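Local coordinates for protein dihydrofolate reductase (Schistosoma mansoni, PDB 3VCO) that catalyses the NADPH-dependent reduction of 7,8-dihydrofolate to tetrahydrofolate, a key step of folate metabolism needed for thymidylate, purine and glycine synthesis, at residues A[24-29]-A[53-58]; A[43-48]-A[153-158]; A[149-154]-A[176-181]; A[183-186]-A[191-194]. All coordinates share one frame; numbering follows the deposited sequence.

Contact 1: A[24-29]-A[53-58]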
loop_
_atom_site.group_PDB
_atom_site.type_symbol
_atom_site.label_atom_id
_atom_site.label_comp_id
_atom_site.label_asym_id
_atom_site.label_seq_id
_atom_site.Cartn_x
_atom_site.Cartn_y
_atom_site.Cartn_z
ATOM N N ASN A 24 0.364 -7.666 1.337
ATOM C CA ASN A 24 -0.091 -6.984 0.145
ATOM C C ASN A 24 0.655 -5.663 0.086
ATOM O O ASN A 24 0.786 -4.995 1.082
ATOM C CB ASN A 24 -1.593 -6.769 0.179
ATOM C CG ASN A 24 -2.368 -8.101 0.208
ATOM O OD1 ASN A 24 -2.473 -8.782 -0.793
ATOM N ND2 ASN A 24 -2.890 -8.451 1.359
ATOM N N VAL A 25 1.268 -5.395 -1.054
ATOM C CA VAL A 25 1.991 -4.177 -1.253
ATOM C C VAL A 25 1.153 -3.337 -2.209
ATOM O O VAL A 25 0.727 -3.832 -3.253
ATOM C CB VAL A 25 3.337 -4.495 -1.872
ATOM C CG1 VAL A 25 3.983 -3.240 -2.348
ATOM C CG2 VAL A 25 4.203 -5.187 -0.832
ATOM N N VAL A 26 0.917 -2.074 -1.854
ATOM C CA VAL A 26 0.197 -1.178 -2.775
ATOM C C VAL A 26 1.150 -0.022 -3.137
ATOM O O VAL A 26 1.666 0.639 -2.252
ATOM C CB VAL A 26 -1.066 -0.587 -2.110
ATOM C CG1 VAL A 26 -1.891 0.273 -3.126
ATOM C CG2 VAL A 26 -1.914 -1.726 -1.561
ATOM N N VAL A 27 1.340 0.212 -4.426
ATOM C CA VAL A 27 2.318 1.196 -4.867
ATOM C C VAL A 27 1.949 1.703 -6.264
ATOM O O VAL A 27 1.313 0.968 -7.059
ATOM C CB VAL A 27 3.710 0.513 -4.908
ATOM C CG1 VAL A 27 3.695 -0.653 -5.901
ATOM C CG2 VAL A 27 4.837 1.506 -5.210
ATOM N N ALA A 28 2.343 2.946 -6.562
ATOM C CA ALA A 28 2.230 3.523 -7.899
ATOM C C ALA A 28 3.640 3.635 -8.433
ATOM O O ALA A 28 4.540 4.099 -7.733
ATOM C CB ALA A 28 1.560 4.923 -7.863
ATOM N N VAL A 29 3.869 3.186 -9.664
ATOM C CA VAL A 29 5.223 3.227 -10.210
ATOM C C VAL A 29 5.260 3.815 -11.627
ATOM O O VAL A 29 4.323 3.630 -12.399
ATOM C CB VAL A 29 5.912 1.847 -10.193
ATOM C CG1 VAL A 29 5.960 1.311 -8.781
ATOM C CG2 VAL A 29 5.213 0.834 -11.161
ATOM N N LYS A 53 -8.815 2.943 -2.310
ATOM C CA LYS A 53 -9.913 2.765 -1.359
ATOM C C LYS A 53 -10.536 1.366 -1.415
ATOM O O LYS A 53 -10.634 0.672 -0.396
ATOM C CB LYS A 53 -11.001 3.827 -1.570
ATOM C CG LYS A 53 -12.243 3.628 -0.690
ATOM C CD LYS A 53 -12.004 4.063 0.743
ATOM C CE LYS A 53 -13.327 4.130 1.531
ATOM N NZ LYS A 53 -13.198 4.921 2.781
ATOM N N THR A 54 -10.960 0.968 -2.604
ATOM C CA THR A 54 -11.482 -0.377 -2.849
ATOM C C THR A 54 -10.546 -1.511 -2.403
ATOM O O THR A 54 -10.936 -2.356 -1.596
ATOM C CB THR A 54 -11.831 -0.573 -4.337
ATOM O OG1 THR A 54 -12.834 0.381 -4.703
ATOM C CG2 THR A 54 -12.363 -1.970 -4.589
ATOM N N VAL A 55 -9.319 -1.509 -2.920
ATOM C CA VAL A 55 -8.331 -2.546 -2.629
ATOM C C VAL A 55 -8.126 -2.634 -1.129
ATOM O O VAL A 55 -8.194 -3.721 -0.562
ATOM C CB VAL A 55 -6.973 -2.280 -3.380
ATOM C CG1 VAL A 55 -5.821 -3.086 -2.816
ATOM C CG2 VAL A 55 -7.119 -2.567 -4.858
ATOM N N THR A 56 -7.925 -1.497 -0.469
ATOM C CA THR A 56 -7.561 -1.540 0.945
ATOM C C THR A 56 -8.711 -1.649 1.906
ATOM O O THR A 56 -8.505 -1.997 3.050
ATOM C CB THR A 56 -6.694 -0.330 1.370
ATOM O OG1 THR A 56 -7.452 0.869 1.205
ATOM C CG2 THR A 56 -5.327 -0.295 0.504
ATOM N N THR A 57 -9.920 -1.332 1.473
ATOM C CA THR A 57 -11.018 -1.316 2.428
ATOM C C THR A 57 -11.825 -2.594 2.393
ATOM O O THR A 57 -12.317 -3.061 3.436
ATOM C CB THR A 57 -11.929 -0.098 2.212
ATOM O OG1 THR A 57 -11.157 1.088 2.414
ATOM C CG2 THR A 57 -13.104 -0.108 3.172
ATOM N N LYS A 58 -11.950 -3.167 1.209
ATOM C CA LYS A 58 -12.750 -4.381 1.064
ATOM C C LYS A 58 -12.276 -5.531 1.949
ATOM O O LYS A 58 -11.151 -6.005 1.823
ATOM C CB LYS A 58 -12.777 -4.869 -0.378
ATOM C CG LYS A 58 -13.757 -6.031 -0.568
ATOM C CD LYS A 58 -15.155 -5.631 -0.082
ATOM C CE LYS A 58 -16.168 -6.796 -0.136
ATOM N NZ LYS A 58 -16.362 -7.355 -1.510
#
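Val26 on strand 23-29 and Thr56 near the C-terminal end of helix 46-57 mark the closest approach of the two backbones, with their CA atoms 8.6 Å apart. Side chains bridge this gap. Val26 points at the helix, and its CG2 methyl does the touching. That methyl sits beside its own backbone N, because the other branch, CG1, is anti to it (chi1 -175°). On the helix two neighbouring residues receive it. Val26 CG2 lies 4.3 Å from Val55 CG1 and 4.2 Å from Thr56 CG2, so one methyl meets two at nearly equal distances. The contact is small and wholly apolar, with 78 Å² buried over both sides.

Thr56 has a divided role. Its methyl goes to the strand. With chi1 at 63° its OG1 bonds instead to the carbonyl of Phe52, one helical turn back. The same OG1 is also hydrogen-bonded to Arg87 NH1. Arg87 probably binds the substrate, as in related enzymes, so Thr56 looks like a second-shell residue that helps to position it. Phe129 of strand 125-130 packs against Val26, Val55 and Thr56 and fills out the same apolar layer. Tyr151 of strand 148-156 adds to it on the Val55 side.

All three touching residues are buried near the centre of the chain. This is the alpha/beta packing of the dihydrofolate reductase fold, in which a helix that probably contributes to the substrate site lies against the parallel part of the central sheet.

Contact 2: A[43-48]-A[153-158]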
loop_
_atom_site.group_PDB
_atom_site.type_symbol
_atom_site.label_atom_id
_atom_site.label_comp_id
_atom_site.label_asym_id
_atom_site.label_seq_id
_atom_site.Cartn_x
_atom_site.Cartn_y
_atom_site.Cartn_z
ATOM N N TRP A 43 -2.299 10.452 -3.956
ATOM C CA TRP A 43 -3.584 10.881 -3.422
ATOM C C TRP A 43 -4.377 11.790 -4.381
ATOM O O TRP A 43 -5.616 11.782 -4.383
ATOM C CB TRP A 43 -3.379 11.572 -2.045
ATOM C CG TRP A 43 -2.215 10.945 -1.295
ATOM C CD1 TRP A 43 -1.050 11.562 -0.913
ATOM C CD2 TRP A 43 -2.089 9.573 -0.892
ATOM N NE1 TRP A 43 -0.216 10.658 -0.290
ATOM C CE2 TRP A 43 -0.825 9.432 -0.267
ATOM C CE3 TRP A 43 -2.911 8.447 -1.010
ATOM C CZ2 TRP A 43 -0.372 8.212 0.247
ATOM C CZ3 TRP A 43 -2.455 7.225 -0.505
ATOM C CH2 TRP A 43 -1.196 7.122 0.115
ATOM N N LYS A 44 -3.669 12.548 -5.211
ATOM C CA LYS A 44 -4.335 13.502 -6.074
ATOM C C LYS A 44 -4.991 12.920 -7.334
ATOM O O LYS A 44 -5.875 13.555 -7.932
ATOM C CB LYS A 44 -3.378 14.652 -6.453
ATOM C CG LYS A 44 -2.285 14.288 -7.452
ATOM C CD LYS A 44 -1.555 15.543 -7.866
ATOM C CE LYS A 44 -0.565 15.301 -8.992
ATOM N NZ LYS A 44 0.232 16.561 -9.275
ATOM N N ILE A 45 -4.576 11.727 -7.745
ATOM C CA ILE A 45 -5.237 11.093 -8.882
ATOM C C ILE A 45 -6.524 10.384 -8.410
ATOM O O ILE A 45 -6.469 9.390 -7.707
ATOM C CB ILE A 45 -4.298 10.139 -9.605
ATOM C CG1 ILE A 45 -2.999 10.868 -9.925
ATOM C CG2 ILE A 45 -4.926 9.676 -10.888
ATOM C CD1 ILE A 45 -1.882 9.951 -10.390
ATOM N N LYS A 46 -7.675 10.925 -8.789
ATOM C CA LYS A 46 -8.962 10.506 -8.228
ATOM C C LYS A 46 -9.256 9.055 -8.520
ATOM O O LYS A 46 -9.716 8.319 -7.667
ATOM C CB LYS A 46 -10.107 11.429 -8.744
ATOM N N LYS A 47 -8.956 8.643 -9.743
ATOM C CA LYS A 47 -9.175 7.274 -10.167
ATOM C C LYS A 47 -8.266 6.322 -9.373
ATOM O O LYS A 47 -8.645 5.195 -9.038
ATOM C CB LYS A 47 -8.885 7.174 -11.668
ATOM C CG LYS A 47 -9.283 5.864 -12.316
ATOM C CD LYS A 47 -10.788 5.672 -12.274
ATOM C CE LYS A 47 -11.189 4.587 -13.253
ATOM N NZ LYS A 47 -12.576 4.073 -13.068
ATOM N N ASP A 48 -7.059 6.768 -9.064
ATOM C CA ASP A 48 -6.165 5.907 -8.291
ATOM C C ASP A 48 -6.659 5.753 -6.848
ATOM O O ASP A 48 -6.504 4.701 -6.247
ATOM C CB ASP A 48 -4.745 6.446 -8.270
ATOM C CG ASP A 48 -3.759 5.410 -7.744
ATOM O OD1 ASP A 48 -3.764 4.290 -8.298
ATOM O OD2 ASP A 48 -3.022 5.687 -6.773
ATOM N N THR A 153 -0.251 0.524 -9.521
ATOM C CA THR A 153 -0.659 1.476 -10.536
ATOM C C THR A 153 0.558 1.846 -11.346
ATOM O O THR A 153 1.464 2.490 -10.843
ATOM C CB THR A 153 -1.238 2.710 -9.870
ATOM O OG1 THR A 153 -2.260 2.242 -8.979
ATOM C CG2 THR A 153 -1.811 3.667 -10.907
ATOM N N HIS A 154 0.556 1.456 -12.606
ATOM C CA HIS A 154 1.594 1.879 -13.562
ATOM C C HIS A 154 1.260 3.233 -14.153
ATOM O O HIS A 154 0.166 3.446 -14.629
ATOM C CB HIS A 154 1.696 0.875 -14.703
ATOM C CG HIS A 154 2.168 -0.486 -14.270
ATOM N ND1 HIS A 154 3.502 -0.808 -14.124
ATOM C CD2 HIS A 154 1.480 -1.619 -14.007
ATOM C CE1 HIS A 154 3.612 -2.070 -13.747
ATOM N NE2 HIS A 154 2.400 -2.579 -13.646
ATOM N N ILE A 155 2.224 4.138 -14.172
ATOM C CA ILE A 155 1.968 5.485 -14.642
ATOM C C ILE A 155 2.987 5.853 -15.702
ATOM O O ILE A 155 4.117 5.400 -15.625
ATOM C CB ILE A 155 2.108 6.446 -13.469
ATOM C CG1 ILE A 155 1.018 6.151 -12.437
ATOM C CG2 ILE A 155 2.037 7.887 -13.941
ATOM C CD1 ILE A 155 1.170 6.952 -11.125
ATOM N N LEU A 156 2.565 6.605 -16.717
ATOM C CA LEU A 156 3.491 7.215 -17.640
ATOM C C LEU A 156 3.688 8.636 -17.152
ATOM O O LEU A 156 2.786 9.485 -17.222
ATOM C CB LEU A 156 2.993 7.160 -19.073
ATOM C CG LEU A 156 3.401 5.908 -19.839
ATOM C CD1 LEU A 156 3.132 6.117 -21.300
ATOM C CD2 LEU A 156 4.866 5.554 -19.602
ATOM N N SER A 157 4.881 8.855 -16.613
ATOM C CA SER A 157 5.183 10.035 -15.828
ATOM C C SER A 157 5.529 11.220 -16.718
ATOM O O SER A 157 6.518 11.192 -17.439
ATOM C CB SER A 157 6.350 9.725 -14.897
ATOM O OG SER A 157 5.918 9.000 -13.756
ATOM N N GLU A 158 4.710 12.261 -16.681
ATOM C CA GLU A 158 5.059 13.474 -17.408
ATOM C C GLU A 158 6.240 14.175 -16.708
ATOM O O GLU A 158 6.895 15.032 -17.292
ATOM C CB GLU A 158 3.846 14.401 -17.553
#
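Thr153 and Asp48 join strand 148-156 to helix 46-57 by a side-chain hydrogen bond within the dihydrofolate reductase fold, on the probable substrate side of the sheet. Their CA atoms are 7.4 Å apart. Thr153 OG1 donates to Asp48 OD1 at 2.6 Å, a short bond. The hydroxyl meets the carboxylate oxygen on its syn side, 19° out of the carboxylate plane. Thr153 CG2 packs close by, 3.3 Å from Asp48 OD1. Asp48 belongs to the substrate-binding residues inferred from relatives, so the threonine is a likely second-shell partner that probably helps to set how the carboxylate is turned. Phe195 borders both side chains.

The next residue, His154, faces the other way, and its NE2 bonds to Tyr198 OH. Ile155 turns back to the first segment and meets Ile45, at the N-cap position of the helix. Ala28 and Phe193 flank this apolar pair, the first touching Ile155 and the second touching both isoleucines. Each isoleucine reaches out with an extended chi2, 173° in Ile155 and 168° in Ile45. The two chains therefore meet at their terminal methyls, with Ile155 CD1 4.3 Å from Ile45 CD1.

Contact 3: A[149-154]-A[176-181]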
loop_
_atom_site.group_PDB
_atom_site.type_symbol
_atom_site.label_atom_id
_atom_site.label_comp_id
_atom_site.label_asym_id
_atom_site.label_seq_id
_atom_site.Cartn_x
_atom_site.Cartn_y
_atom_site.Cartn_z
ATOM N N ARG A 149 1.842 -9.986 -2.586
ATOM C CA ARG A 149 1.017 -9.638 -3.747
ATOM C C ARG A 149 1.246 -8.150 -3.922
ATOM O O ARG A 149 1.306 -7.427 -2.944
ATOM C CB ARG A 149 -0.480 -9.887 -3.490
ATOM C CG ARG A 149 -1.352 -9.246 -4.606
ATOM C CD ARG A 149 -2.768 -9.681 -4.542
ATOM N NE ARG A 149 -2.862 -11.071 -4.964
ATOM C CZ ARG A 149 -4.000 -11.690 -5.201
ATOM N NH1 ARG A 149 -5.165 -11.046 -5.072
ATOM N NH2 ARG A 149 -3.959 -12.946 -5.572
ATOM N N ILE A 150 1.406 -7.689 -5.155
ATOM C CA ILE A 150 1.571 -6.261 -5.385
ATOM C C ILE A 150 0.385 -5.738 -6.191
ATOM O O ILE A 150 0.137 -6.195 -7.289
ATOM C CB ILE A 150 2.827 -5.991 -6.270
ATOM C CG1 ILE A 150 4.101 -6.481 -5.560
ATOM C CG2 ILE A 150 2.920 -4.511 -6.613
ATOM C CD1 ILE A 150 5.353 -6.540 -6.528
ATOM N N TYR A 151 -0.286 -4.739 -5.664
ATOM C CA TYR A 151 -1.320 -3.997 -6.376
ATOM C C TYR A 151 -0.606 -2.771 -6.896
ATOM O O TYR A 151 -0.155 -1.915 -6.129
ATOM C CB TYR A 151 -2.378 -3.559 -5.362
ATOM C CG TYR A 151 -3.228 -4.706 -4.880
ATOM C CD1 TYR A 151 -4.437 -5.014 -5.531
ATOM C CD2 TYR A 151 -2.798 -5.534 -3.825
ATOM C CE1 TYR A 151 -5.235 -6.072 -5.094
ATOM C CE2 TYR A 151 -3.597 -6.616 -3.388
ATOM C CZ TYR A 151 -4.811 -6.863 -4.036
ATOM O OH TYR A 151 -5.585 -7.914 -3.625
ATOM N N CYS A 152 -0.495 -2.688 -8.202
ATOM C CA CYS A 152 0.373 -1.716 -8.794
ATOM C C CYS A 152 -0.437 -0.776 -9.705
ATOM O O CYS A 152 -1.213 -1.224 -10.552
ATOM C CB CYS A 152 1.449 -2.462 -9.627
ATOM S SG CYS A 152 2.686 -1.368 -10.332
ATOM N N THR A 153 -0.251 0.524 -9.521
ATOM C CA THR A 153 -0.659 1.476 -10.536
ATOM C C THR A 153 0.558 1.846 -11.346
ATOM O O THR A 153 1.464 2.490 -10.843
ATOM C CB THR A 153 -1.238 2.710 -9.870
ATOM O OG1 THR A 153 -2.260 2.242 -8.979
ATOM C CG2 THR A 153 -1.811 3.667 -10.907
ATOM N N HIS A 154 0.556 1.456 -12.606
ATOM C CA HIS A 154 1.594 1.879 -13.562
ATOM C C HIS A 154 1.260 3.233 -14.153
ATOM O O HIS A 154 0.166 3.446 -14.629
ATOM C CB HIS A 154 1.696 0.875 -14.703
ATOM C CG HIS A 154 2.168 -0.486 -14.270
ATOM N ND1 HIS A 154 3.502 -0.808 -14.124
ATOM C CD2 HIS A 154 1.480 -1.619 -14.007
ATOM C CE1 HIS A 154 3.612 -2.070 -13.747
ATOM N NE2 HIS A 154 2.400 -2.579 -13.646
ATOM N N VAL A 176 -2.477 -11.286 -12.004
ATOM C CA VAL A 176 -3.716 -11.784 -11.425
ATOM C C VAL A 176 -4.891 -11.097 -12.098
ATOM O O VAL A 176 -4.875 -9.879 -12.274
ATOM C CB VAL A 176 -3.759 -11.477 -9.907
ATOM C CG1 VAL A 176 -5.070 -11.944 -9.286
ATOM C CG2 VAL A 176 -2.558 -12.100 -9.186
ATOM N N ASP A 177 -5.926 -11.865 -12.441
ATOM C CA ASP A 177 -7.175 -11.300 -12.941
ATOM C C ASP A 177 -8.252 -11.158 -11.844
ATOM O O ASP A 177 -8.746 -12.151 -11.288
ATOM C CB ASP A 177 -7.707 -12.163 -14.086
ATOM C CG ASP A 177 -9.121 -11.804 -14.475
ATOM O OD1 ASP A 177 -9.386 -10.606 -14.725
ATOM O OD2 ASP A 177 -9.969 -12.723 -14.536
ATOM N N LEU A 178 -8.623 -9.921 -11.532
ATOM C CA LEU A 178 -9.669 -9.686 -10.540
ATOM C C LEU A 178 -10.785 -8.882 -11.169
ATOM O O LEU A 178 -10.512 -7.904 -11.850
ATOM C CB LEU A 178 -9.088 -8.981 -9.326
ATOM C CG LEU A 178 -8.186 -9.858 -8.462
ATOM C CD1 LEU A 178 -7.079 -9.013 -7.884
ATOM C CD2 LEU A 178 -9.004 -10.509 -7.338
ATOM N N PRO A 179 -12.045 -9.310 -10.958
ATOM C CA PRO A 179 -13.200 -8.791 -11.704
ATOM C C PRO A 179 -13.494 -7.312 -11.441
ATOM O O PRO A 179 -13.880 -6.603 -12.363
ATOM C CB PRO A 179 -14.375 -9.651 -11.195
ATOM C CG PRO A 179 -13.746 -10.738 -10.367
ATOM C CD PRO A 179 -12.469 -10.198 -9.864
ATOM N N ASP A 180 -13.336 -6.866 -10.202
ATOM C CA ASP A 180 -13.644 -5.489 -9.855
ATOM C C ASP A 180 -12.580 -4.538 -10.391
ATOM O O ASP A 180 -12.749 -3.327 -10.292
ATOM C CB ASP A 180 -13.726 -5.306 -8.334
ATOM C CG ASP A 180 -14.782 -6.179 -7.686
ATOM O OD1 ASP A 180 -15.756 -6.565 -8.374
ATOM O OD2 ASP A 180 -14.637 -6.472 -6.475
ATOM N N ILE A 181 -11.484 -5.075 -10.932
ATOM C CA ILE A 181 -10.383 -4.227 -11.380
ATOM C C ILE A 181 -10.371 -3.979 -12.896
ATOM O O ILE A 181 -10.096 -4.883 -13.683
ATOM C CB ILE A 181 -9.019 -4.750 -10.916
ATOM C CG1 ILE A 181 -9.035 -4.954 -9.398
ATOM C CG2 ILE A 181 -7.890 -3.797 -11.391
ATOM C CD1 ILE A 181 -9.688 -3.826 -8.618
#
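Arg149, at the start of the 149-154 segment, reaches across to Val176 and Leu178 in the loop that follows strand 174-175. These three residues make up most of the contact. The arginine chain runs extended at first and then bends at chi3 (-72°). The bend turns its guanidinium to the loop, where Val176 and Leu178 meet it at neighbouring positions. Val176 CG2 lies over one face of the group, and its two methyls, CG1 and CG2, are each 4.0 Å from Arg149 NH2. The two side chains run at about a right angle to each other. Leu178 comes from the opposite direction to the arginine, and its CD1 stands 4.0 Å from Arg149 NH1. The same methyl is 4.5 Å from Tyr151 CE1, so it links the arginine to the tyrosine ring.

NH1 of Arg149 also makes a weak bond of 3.5 Å to Tyr151 OH, which sits at the guanidinium edge and in its plane.

Between these two segments the contact is one of van der Waals packing, with the charge of Arg149 met by a salt bridge from NE to Asp199 OD1 of strand 191-200. The aliphatic cover over one face may shield part of the cation from water and could favour this pairing.

Contact 4: A[183-186]-A[191-194]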
loop_
_atom_site.group_PDB
_atom_site.type_symbol
_atom_site.label_atom_id
_atom_site.label_comp_id
_atom_site.label_asym_id
_atom_site.label_seq_id
_atom_site.Cartn_x
_atom_site.Cartn_y
_atom_site.Cartn_z
ATOM N N ALA A 183 -9.282 -3.058 -16.538
ATOM C CA ALA A 183 -7.993 -3.356 -17.127
ATOM C C ALA A 183 -7.591 -2.296 -18.139
ATOM O O ALA A 183 -6.471 -2.316 -18.650
ATOM C CB ALA A 183 -8.015 -4.734 -17.767
ATOM N N ASP A 184 -8.505 -1.363 -18.392
ATOM C CA ASP A 184 -8.264 -0.242 -19.291
ATOM C C ASP A 184 -7.136 0.706 -18.853
ATOM O O ASP A 184 -6.825 0.821 -17.682
ATOM C CB ASP A 184 -9.547 0.578 -19.413
ATOM C CG ASP A 184 -10.796 -0.287 -19.449
ATOM O OD1 ASP A 184 -11.342 -0.593 -18.355
ATOM O OD2 ASP A 184 -11.222 -0.660 -20.565
ATOM N N THR A 185 -6.556 1.429 -19.813
ATOM C CA THR A 185 -5.694 2.566 -19.489
ATOM C C THR A 185 -6.532 3.835 -19.234
ATOM O O THR A 185 -7.520 4.079 -19.920
ATOM C CB THR A 185 -4.704 2.814 -20.618
ATOM O OG1 THR A 185 -3.760 1.741 -20.662
ATOM C CG2 THR A 185 -3.976 4.097 -20.406
ATOM N N PHE A 186 -6.143 4.637 -18.242
ATOM C CA PHE A 186 -6.885 5.848 -17.898
ATOM C C PHE A 186 -6.016 7.093 -18.023
ATOM O O PHE A 186 -4.810 7.028 -17.840
ATOM C CB PHE A 186 -7.444 5.742 -16.471
ATOM C CG PHE A 186 -8.453 4.623 -16.280
ATOM C CD1 PHE A 186 -9.772 4.764 -16.724
ATOM C CD2 PHE A 186 -8.090 3.444 -15.644
ATOM C CE1 PHE A 186 -10.707 3.743 -16.549
ATOM C CE2 PHE A 186 -9.027 2.416 -15.442
ATOM C CZ PHE A 186 -10.335 2.568 -15.903
ATOM N N PHE A 191 -1.543 12.553 -16.317
ATOM C CA PHE A 191 -1.207 11.157 -16.023
ATOM C C PHE A 191 -1.986 10.147 -16.843
ATOM O O PHE A 191 -3.204 10.234 -17.003
ATOM C CB PHE A 191 -1.407 10.848 -14.530
ATOM C CG PHE A 191 -0.491 11.620 -13.643
ATOM C CD1 PHE A 191 0.804 11.182 -13.424
ATOM C CD2 PHE A 191 -0.905 12.812 -13.067
ATOM C CE1 PHE A 191 1.667 11.909 -12.630
ATOM C CE2 PHE A 191 -0.055 13.545 -12.266
ATOM C CZ PHE A 191 1.238 13.096 -12.048
ATOM N N THR A 192 -1.262 9.172 -17.354
ATOM C CA THR A 192 -1.878 8.037 -17.997
ATOM C C THR A 192 -1.452 6.821 -17.177
ATOM O O THR A 192 -0.299 6.721 -16.806
ATOM C CB THR A 192 -1.403 7.891 -19.459
ATOM O OG1 THR A 192 -1.781 9.037 -20.235
ATOM C CG2 THR A 192 -2.013 6.674 -20.067
ATOM N N PHE A 193 -2.381 5.923 -16.866
ATOM C CA PHE A 193 -2.091 4.858 -15.918
ATOM C C PHE A 193 -2.982 3.639 -16.126
ATOM O O PHE A 193 -3.980 3.673 -16.851
ATOM C CB PHE A 193 -2.164 5.345 -14.449
ATOM C CG PHE A 193 -3.455 6.068 -14.109
ATOM C CD1 PHE A 193 -3.583 7.429 -14.358
ATOM C CD2 PHE A 193 -4.534 5.379 -13.572
ATOM C CE1 PHE A 193 -4.766 8.091 -14.095
ATOM C CE2 PHE A 193 -5.724 6.038 -13.293
ATOM C CZ PHE A 193 -5.837 7.395 -13.543
ATOM N N LYS A 194 -2.577 2.540 -15.532
ATOM C CA LYS A 194 -3.395 1.349 -15.590
ATOM C C LYS A 194 -3.109 0.578 -14.330
ATOM O O LYS A 194 -2.073 0.799 -13.678
ATOM C CB LYS A 194 -3.078 0.527 -16.826
ATOM C CG LYS A 194 -1.801 -0.278 -16.729
ATOM C CD LYS A 194 -1.491 -1.011 -18.023
ATOM C CE LYS A 194 -2.368 -2.230 -18.235
ATOM N NZ LYS A 194 -1.778 -3.101 -19.312
#
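Phe186 and Phe193 form an antiparallel hydrogen-bonded pair in a beta hairpin at the surface of the fold. The hairpin joins short strand 186-188 to the first residues of strand 191-200. The two segments run in nearly opposite directions, 174° apart. Phe186 N donates to Phe193 O at 2.7 Å, with an angle of 169° at the hydrogen. Phe193 N returns a bond of 2.8 Å to Phe186 O. Both carbonyls also take a CA-H contact: Thr185 CA lies 3.3 Å from Phe193 O, and Thr192 CA lies 3.1 Å from Phe186 O.

The two phenylalanines start on the same face of the sheet. Phe193 holds CG between its backbone N and carbonyl carbon (chi1 52°), which brings its ring back to the partner strand. Phe186 CB then sits over one face of that ring, toward the rim, as a CH-pi contact 4.0 Å from the Phe193 ring centroid. The Phe186 ring itself leads away. Next to this pair the threonines cross, and Thr185 CG2 and Thr192 CG2 are only 3.3 Å apart, which is tight. At the end, Lys194 CB lies beside the carbonyl of Asp184.

Strand 148-156 runs along the 191-194 segment, pairing His154 with Lys194 and Leu156 with Thr192 through the backbone. Phe193 packs on Thr153 and Ile155 of that strand and on Ile45 just before helix 46-57. Lys47 of the same helix makes a cation-pi contact with the Phe186 ring.

Overall arrangement
Strand 148-156 ties the four contacts together. It lies between strand 23-29 of contact 1 and strand 191-200 of contact 4, and contacts 2 and 3 share its residues Thr153 and His154. Val29 N of contact 1 probably bonds to Thr153 O (2.8 Å), and Val25 O of contact 1 to Tyr151 N of contact 3 (2.8 Å). Contacts 1 and 2 use opposite ends of helix 46-57, their centres about 13 Å apart. They approach the probable substrate site through Thr56 with Arg87 and through Asp48. Contact 4 is about 8 Å from contact 2, centre to centre. Contact 3 lies about 9 Å from contact 1 and 14 Å from contact 2, again between centres.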